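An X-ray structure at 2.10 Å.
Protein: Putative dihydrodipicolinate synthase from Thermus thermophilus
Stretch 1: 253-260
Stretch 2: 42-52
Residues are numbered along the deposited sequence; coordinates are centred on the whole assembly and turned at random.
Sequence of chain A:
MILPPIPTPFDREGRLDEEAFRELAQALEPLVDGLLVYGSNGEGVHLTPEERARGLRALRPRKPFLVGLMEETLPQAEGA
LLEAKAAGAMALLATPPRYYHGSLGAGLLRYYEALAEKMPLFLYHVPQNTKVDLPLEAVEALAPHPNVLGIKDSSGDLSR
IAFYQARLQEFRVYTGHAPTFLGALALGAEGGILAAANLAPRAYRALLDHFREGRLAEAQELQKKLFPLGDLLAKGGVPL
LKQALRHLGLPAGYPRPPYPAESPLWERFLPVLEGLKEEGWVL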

ATOM      1  N   GLY A 253     -14.236 -22.771 -21.706  1.00 19.55           N
ATOM      2  CA  GLY A 253     -15.106 -22.946 -20.561  1.00 18.67           C
ATOM      3  C   GLY A 253     -15.347 -21.659 -19.783  1.00 20.63           C
ATOM      4  O   GLY A 253     -15.178 -20.557 -20.314  1.00 19.26           O
ATOM      5  N   TYR A 254     -15.723 -21.803 -18.514  1.00 14.77           N
ATOM      6  CA  TYR A 254     -16.034 -20.660 -17.658  1.00 17.09           C
ATOM      7  C   TYR A 254     -15.248 -20.661 -16.356  1.00 17.57           C
ATOM      8  O   TYR A 254     -14.759 -21.701 -15.914  1.00 16.82           O
ATOM      9  CB  TYR A 254     -17.526 -20.677 -17.316  1.00 17.87           C
ATOM     10  CG  TYR A 254     -18.418 -20.756 -18.528  1.00 20.66           C
ATOM     11  CD1 TYR A 254     -18.986 -19.610 -19.075  1.00 19.16           C
ATOM     12  CD2 TYR A 254     -18.654 -21.978 -19.159  1.00 21.00           C
ATOM     13  CE1 TYR A 254     -19.769 -19.675 -20.223  1.00 25.25           C
ATOM     14  CE2 TYR A 254     -19.430 -22.056 -20.305  1.00 23.18           C
ATOM     15  CZ  TYR A 254     -19.984 -20.904 -20.833  1.00 24.97           C
ATOM     16  OH  TYR A 254     -20.746 -20.982 -21.972  1.00 26.16           O
ATOM     17  N   PRO A 255     -15.116 -19.486 -15.723  1.00 15.92           N
ATOM     18  CA  PRO A 255     -14.385 -19.400 -14.455  1.00 17.22           C
ATOM     19  C   PRO A 255     -15.178 -20.211 -13.430  1.00 17.62           C
ATOM     20  O   PRO A 255     -16.403 -20.302 -13.525  1.00 17.53           O
ATOM     21  CB  PRO A 255     -14.409 -17.905 -14.142  1.00 14.33           C
ATOM     22  CG  PRO A 255     -14.462 -17.273 -15.506  1.00 17.69           C
ATOM     23  CD  PRO A 255     -15.468 -18.144 -16.218  1.00 15.92           C
ATOM     24  N   ARG A 256     -14.501 -20.794 -12.453  1.00 18.73           N
ATOM     25  CA  ARG A 256     -15.210 -21.587 -11.458  1.00 19.74           C
ATOM     26  C   ARG A 256     -15.995 -20.676 -10.515  1.00 19.14           C
ATOM     27  O   ARG A 256     -15.467 -19.674 -10.037  1.00 18.32           O
ATOM     28  CB  ARG A 256     -14.222 -22.453 -10.668  1.00 18.24           C
ATOM     29  CG  ARG A 256     -14.844 -23.734 -10.148  1.00 16.08           C
ATOM     30  CD  ARG A 256     -13.816 -24.724  -9.599  1.00 18.19           C
ATOM     31  NE  ARG A 256     -14.338 -26.082  -9.718  1.00 17.49           N
ATOM     32  CZ  ARG A 256     -13.776 -27.175  -9.211  1.00 18.63           C
ATOM     33  NH1 ARG A 256     -12.646 -27.106  -8.522  1.00 15.64           N
ATOM     34  NH2 ARG A 256     -14.352 -28.353  -9.413  1.00 18.53           N
ATOM     35  N   PRO A 257     -17.279 -21.001 -10.254  1.00 19.70           N
ATOM     36  CA  PRO A 257     -18.095 -20.173  -9.357  1.00 17.21           C
ATOM     37  C   PRO A 257     -17.336 -19.974  -8.050  1.00 18.45           C
ATOM     38  O   PRO A 257     -16.598 -20.861  -7.621  1.00 16.60           O
ATOM     39  CB  PRO A 257     -19.360 -21.007  -9.174  1.00 18.14           C
ATOM     40  CG  PRO A 257     -19.484 -21.706 -10.505  1.00 19.87           C
ATOM     41  CD  PRO A 257     -18.056 -22.144 -10.766  1.00 16.21           C
ATOM     42  N   PRO A 258     -17.556 -18.839  -7.366  1.00 15.61           N
ATOM     43  CA  PRO A 258     -18.456 -17.717  -7.650  1.00 15.57           C
ATOM     44  C   PRO A 258     -18.023 -16.690  -8.697  1.00 15.42           C
ATOM     45  O   PRO A 258     -18.663 -15.651  -8.837  1.00 17.51           O
ATOM     46  CB  PRO A 258     -18.609 -17.076  -6.284  1.00 17.06           C
ATOM     47  CG  PRO A 258     -17.190 -17.146  -5.779  1.00 17.74           C
ATOM     48  CD  PRO A 258     -16.761 -18.561  -6.152  1.00 17.97           C
ATOM     49  N   TYR A 259     -16.947 -16.953  -9.423  1.00 13.36           N
ATOM     50  CA  TYR A 259     -16.514 -15.987 -10.420  1.00 17.29           C
ATOM     51  C   TYR A 259     -17.492 -15.918 -11.599  1.00 17.75           C
ATOM     52  O   TYR A 259     -18.095 -16.922 -11.980  1.00 19.88           O
ATOM     53  CB  TYR A 259     -15.083 -16.300 -10.863  1.00 14.97           C
ATOM     54  CG  TYR A 259     -14.085 -16.014  -9.753  1.00 16.27           C
ATOM     55  CD1 TYR A 259     -13.700 -17.009  -8.849  1.00 15.47           C
ATOM     56  CD2 TYR A 259     -13.575 -14.728  -9.571  1.00 15.73           C
ATOM     57  CE1 TYR A 259     -12.831 -16.724  -7.789  1.00 13.53           C
ATOM     58  CE2 TYR A 259     -12.713 -14.433  -8.517  1.00 14.23           C
ATOM     59  CZ  TYR A 259     -12.342 -15.433  -7.634  1.00 16.52           C
ATOM     60  OH  TYR A 259     -11.476 -15.135  -6.607  1.00 16.58           O
ATOM     61  N   PRO A 260     -17.666 -14.718 -12.183  1.00 17.02           N
ATOM     62  CA  PRO A 260     -18.571 -14.458 -13.308  1.00 16.40           C
ATOM     63  C   PRO A 260     -18.255 -15.131 -14.636  1.00 18.58           C
ATOM     64  O   PRO A 260     -17.101 -15.191 -15.066  1.00 16.56           O
ATOM     65  CB  PRO A 260     -18.550 -12.935 -13.409  1.00 16.51           C
ATOM     66  CG  PRO A 260     -17.129 -12.619 -13.072  1.00 16.40           C
ATOM     67  CD  PRO A 260     -16.870 -13.515 -11.872  1.00 16.24           C
TER
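Stretch 2 (42-52) GEGVHLTPEER

Stretch 1 has no regular helix or strand. It is rich in proline, and the peptide bond before P258 is cis. Y259 N donates to R256 O at 3.2 Å, closing a turn over that bond. Stretch 2 runs through a 3-10 segment, 44-46, into a helix that begins at P49 and continues beyond R52. T48 caps this helix: E51 N donates to T48 OG1 at 3.2 Å.

The backbones stay well apart. The CA atoms of P255 and E43 are 8.1 Å from each other, those of R256 and H46 7.2 Å.

R256 makes up most of stretch 1's side of the contact. Its side chain is extended, with chi1, chi2 and chi3 all t, and so reaches the start of the helix. There R256 NH2 forms a salt bridge with E51 OE2 at 2.7 Å, and R256 NH1 donates to E51 OE1 at 2.8 Å. R256 NH1 also donates to H46 O at 2.7 Å. Both partners lie at the guanidinium edge.

E43 holds the backbone of R256: R256 N donates to E43 OE1 at 3.1 Å, almost linearly. E43 OE1 also accepts from H46 ND1 at 2.8 Å.

The H46 and Y259 rings are near parallel but slid apart, with Y259 CE1 3.4 Å from H46 CE1. The O of water 1 lies 2.8 Å from H46 NE2 and 2.6 Å from Y259 OH, and bridges them.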

ATOM      1  N   GLY A  42      -4.440 -19.940 -15.187  1.00 16.08           N
ATOM      2  CA  GLY A  42      -4.970 -21.290 -15.307  1.00 13.27           C
ATOM      3  C   GLY A  42      -5.836 -21.836 -14.181  1.00 15.07           C
ATOM      4  O   GLY A  42      -6.226 -23.001 -14.223  1.00 14.67           O
ATOM      5  N   GLU A  43      -6.135 -21.009 -13.181  1.00 16.03           N
ATOM      6  CA  GLU A  43      -6.967 -21.408 -12.045  1.00 16.80           C
ATOM      7  C   GLU A  43      -6.508 -22.672 -11.328  1.00 17.49           C
ATOM      8  O   GLU A  43      -7.325 -23.459 -10.848  1.00 16.36           O
ATOM      9  CB  GLU A  43      -8.430 -21.566 -12.485  1.00 15.17           C
ATOM     10  CG  GLU A  43      -9.093 -20.242 -12.850  1.00 14.27           C
ATOM     11  CD  GLU A  43     -10.543 -20.395 -13.278  1.00 19.61           C
ATOM     12  OE1 GLU A  43     -11.418 -20.559 -12.401  1.00 16.21           O
ATOM     13  OE2 GLU A  43     -10.806 -20.352 -14.498  1.00 19.53           O
ATOM     14  N   GLY A  44      -5.196 -22.858 -11.244  1.00 18.32           N
ATOM     15  CA  GLY A  44      -4.675 -24.022 -10.558  1.00 17.85           C
ATOM     16  C   GLY A  44      -5.135 -24.074  -9.109  1.00 17.82           C
ATOM     17  O   GLY A  44      -5.462 -25.145  -8.605  1.00 18.02           O
ATOM     18  N   VAL A  45      -5.170 -22.924  -8.439  1.00 16.85           N
ATOM     19  CA  VAL A  45      -5.593 -22.875  -7.039  1.00 17.86           C
ATOM     20  C   VAL A  45      -7.090 -23.105  -6.862  1.00 18.30           C
ATOM     21  O   VAL A  45      -7.579 -23.193  -5.736  1.00 18.96           O
ATOM     22  CB  VAL A  45      -5.215 -21.532  -6.363  1.00 18.76           C
ATOM     23  CG1 VAL A  45      -3.699 -21.348  -6.390  1.00 15.63           C
ATOM     24  CG2 VAL A  45      -5.914 -20.376  -7.059  1.00 15.88           C
ATOM     25  N   HIS A  46      -7.817 -23.204  -7.971  1.00 15.15           N
ATOM     26  CA  HIS A  46      -9.251 -23.454  -7.906  1.00 15.85           C
ATOM     27  C   HIS A  46      -9.542 -24.951  -7.991  1.00 16.49           C
ATOM     28  O   HIS A  46     -10.698 -25.370  -7.995  1.00 19.11           O
ATOM     29  CB  HIS A  46      -9.977 -22.719  -9.035  1.00 13.15           C
ATOM     30  CG  HIS A  46     -10.158 -21.255  -8.782  1.00 16.22           C
ATOM     31  ND1 HIS A  46     -10.847 -20.431  -9.647  1.00 12.39           N
ATOM     32  CD2 HIS A  46      -9.775 -20.474  -7.744  1.00 13.47           C
ATOM     33  CE1 HIS A  46     -10.882 -19.208  -9.151  1.00 16.21           C
ATOM     34  NE2 HIS A  46     -10.239 -19.205  -7.997  1.00 15.21           N
ATOM     35  N   LEU A  47      -8.483 -25.754  -8.044  1.00 17.20           N
ATOM     36  CA  LEU A  47      -8.625 -27.204  -8.140  1.00 18.54           C
ATOM     37  C   LEU A  47      -8.147 -27.919  -6.886  1.00 18.61           C
ATOM     38  O   LEU A  47      -7.229 -27.459  -6.214  1.00 18.96           O
ATOM     39  CB  LEU A  47      -7.805 -27.737  -9.319  1.00 18.55           C
ATOM     40  CG  LEU A  47      -8.056 -27.169 -10.715  1.00 17.17           C
ATOM     41  CD1 LEU A  47      -6.983 -27.676 -11.660  1.00 15.64           C
ATOM     42  CD2 LEU A  47      -9.435 -27.572 -11.196  1.00 15.00           C
ATOM     43  N   THR A  48      -8.773 -29.050  -6.580  1.00 18.87           N
ATOM     44  CA  THR A  48      -8.357 -29.859  -5.441  1.00 18.87           C
ATOM     45  C   THR A  48      -7.178 -30.672  -5.975  1.00 18.88           C
ATOM     46  O   THR A  48      -6.997 -30.774  -7.188  1.00 18.72           O
ATOM     47  CB  THR A  48      -9.457 -30.846  -5.000  1.00 19.45           C
ATOM     48  OG1 THR A  48      -9.750 -31.745  -6.075  1.00 19.35           O
ATOM     49  CG2 THR A  48     -10.717 -30.101  -4.597  1.00 19.31           C
ATOM     50  N   PRO A  49      -6.358 -31.251  -5.087  1.00 20.57           N
ATOM     51  CA  PRO A  49      -5.213 -32.044  -5.544  1.00 20.48           C
ATOM     52  C   PRO A  49      -5.622 -33.131  -6.542  1.00 22.43           C
ATOM     53  O   PRO A  49      -4.896 -33.424  -7.490  1.00 22.97           O
ATOM     54  CB  PRO A  49      -4.665 -32.627  -4.247  1.00 19.89           C
ATOM     55  CG  PRO A  49      -4.937 -31.522  -3.262  1.00 19.03           C
ATOM     56  CD  PRO A  49      -6.353 -31.115  -3.618  1.00 19.24           C
ATOM     57  N   GLU A  50      -6.795 -33.713  -6.322  1.00 22.36           N
ATOM     58  CA  GLU A  50      -7.310 -34.771  -7.189  1.00 24.89           C
ATOM     59  C   GLU A  50      -7.615 -34.231  -8.588  1.00 23.37           C
ATOM     60  O   GLU A  50      -7.228 -34.834  -9.590  1.00 21.49           O
ATOM     61  CB  GLU A  50      -8.570 -35.379  -6.558  1.00 25.93           C
ATOM     62  CG  GLU A  50      -9.113 -36.629  -7.239  1.00 43.17           C
ATOM     63  CD  GLU A  50      -9.912 -36.323  -8.492  1.00 53.64           C
ATOM     64  OE1 GLU A  50     -10.778 -35.425  -8.436  1.00 56.36           O
ATOM     65  OE2 GLU A  50      -9.684 -36.989  -9.528  1.00 59.70           O
ATOM     66  N   GLU A  51      -8.306 -33.095  -8.652  1.00 20.34           N
ATOM     67  CA  GLU A  51      -8.648 -32.482  -9.932  1.00 21.84           C
ATOM     68  C   GLU A  51      -7.372 -32.016 -10.634  1.00 22.84           C
ATOM     69  O   GLU A  51      -7.245 -32.132 -11.853  1.00 18.89           O
ATOM     70  CB  GLU A  51      -9.604 -31.303  -9.713  1.00 16.07           C
ATOM     71  CG  GLU A  51     -10.882 -31.698  -8.974  1.00 20.56           C
ATOM     72  CD  GLU A  51     -11.755 -30.513  -8.605  1.00 20.95           C
ATOM     73  OE1 GLU A  51     -11.208 -29.500  -8.119  1.00 22.60           O
ATOM     74  OE2 GLU A  51     -12.991 -30.599  -8.787  1.00 17.73           O
ATOM     75  N   ARG A  52      -6.425 -31.504  -9.852  1.00 19.29           N
ATOM     76  CA  ARG A  52      -5.146 -31.029 -10.373  1.00 20.69           C
ATOM     77  C   ARG A  52      -4.432 -32.150 -11.132  1.00 20.76           C
ATOM     78  O   ARG A  52      -3.953 -31.952 -12.247  1.00 20.13           O
ATOM     79  CB  ARG A  52      -4.260 -30.550  -9.217  1.00 20.72           C
ATOM     80  CG  ARG A  52      -2.904 -29.982  -9.622  1.00 19.06           C
ATOM     81  CD  ARG A  52      -2.011 -29.827  -8.396  1.00 17.28           C
ATOM     82  NE  ARG A  52      -1.697 -31.129  -7.813  1.00 20.63           N
ATOM     83  CZ  ARG A  52      -1.516 -31.358  -6.515  1.00 22.56           C
ATOM     84  NH1 ARG A  52      -1.617 -30.371  -5.634  1.00 22.32           N
ATOM     85  NH2 ARG A  52      -1.232 -32.583  -6.097  1.00 24.82           N
TER
HETATM   86  O   HOH W   1      -9.816 -17.106  -6.224  1.00 14.46           O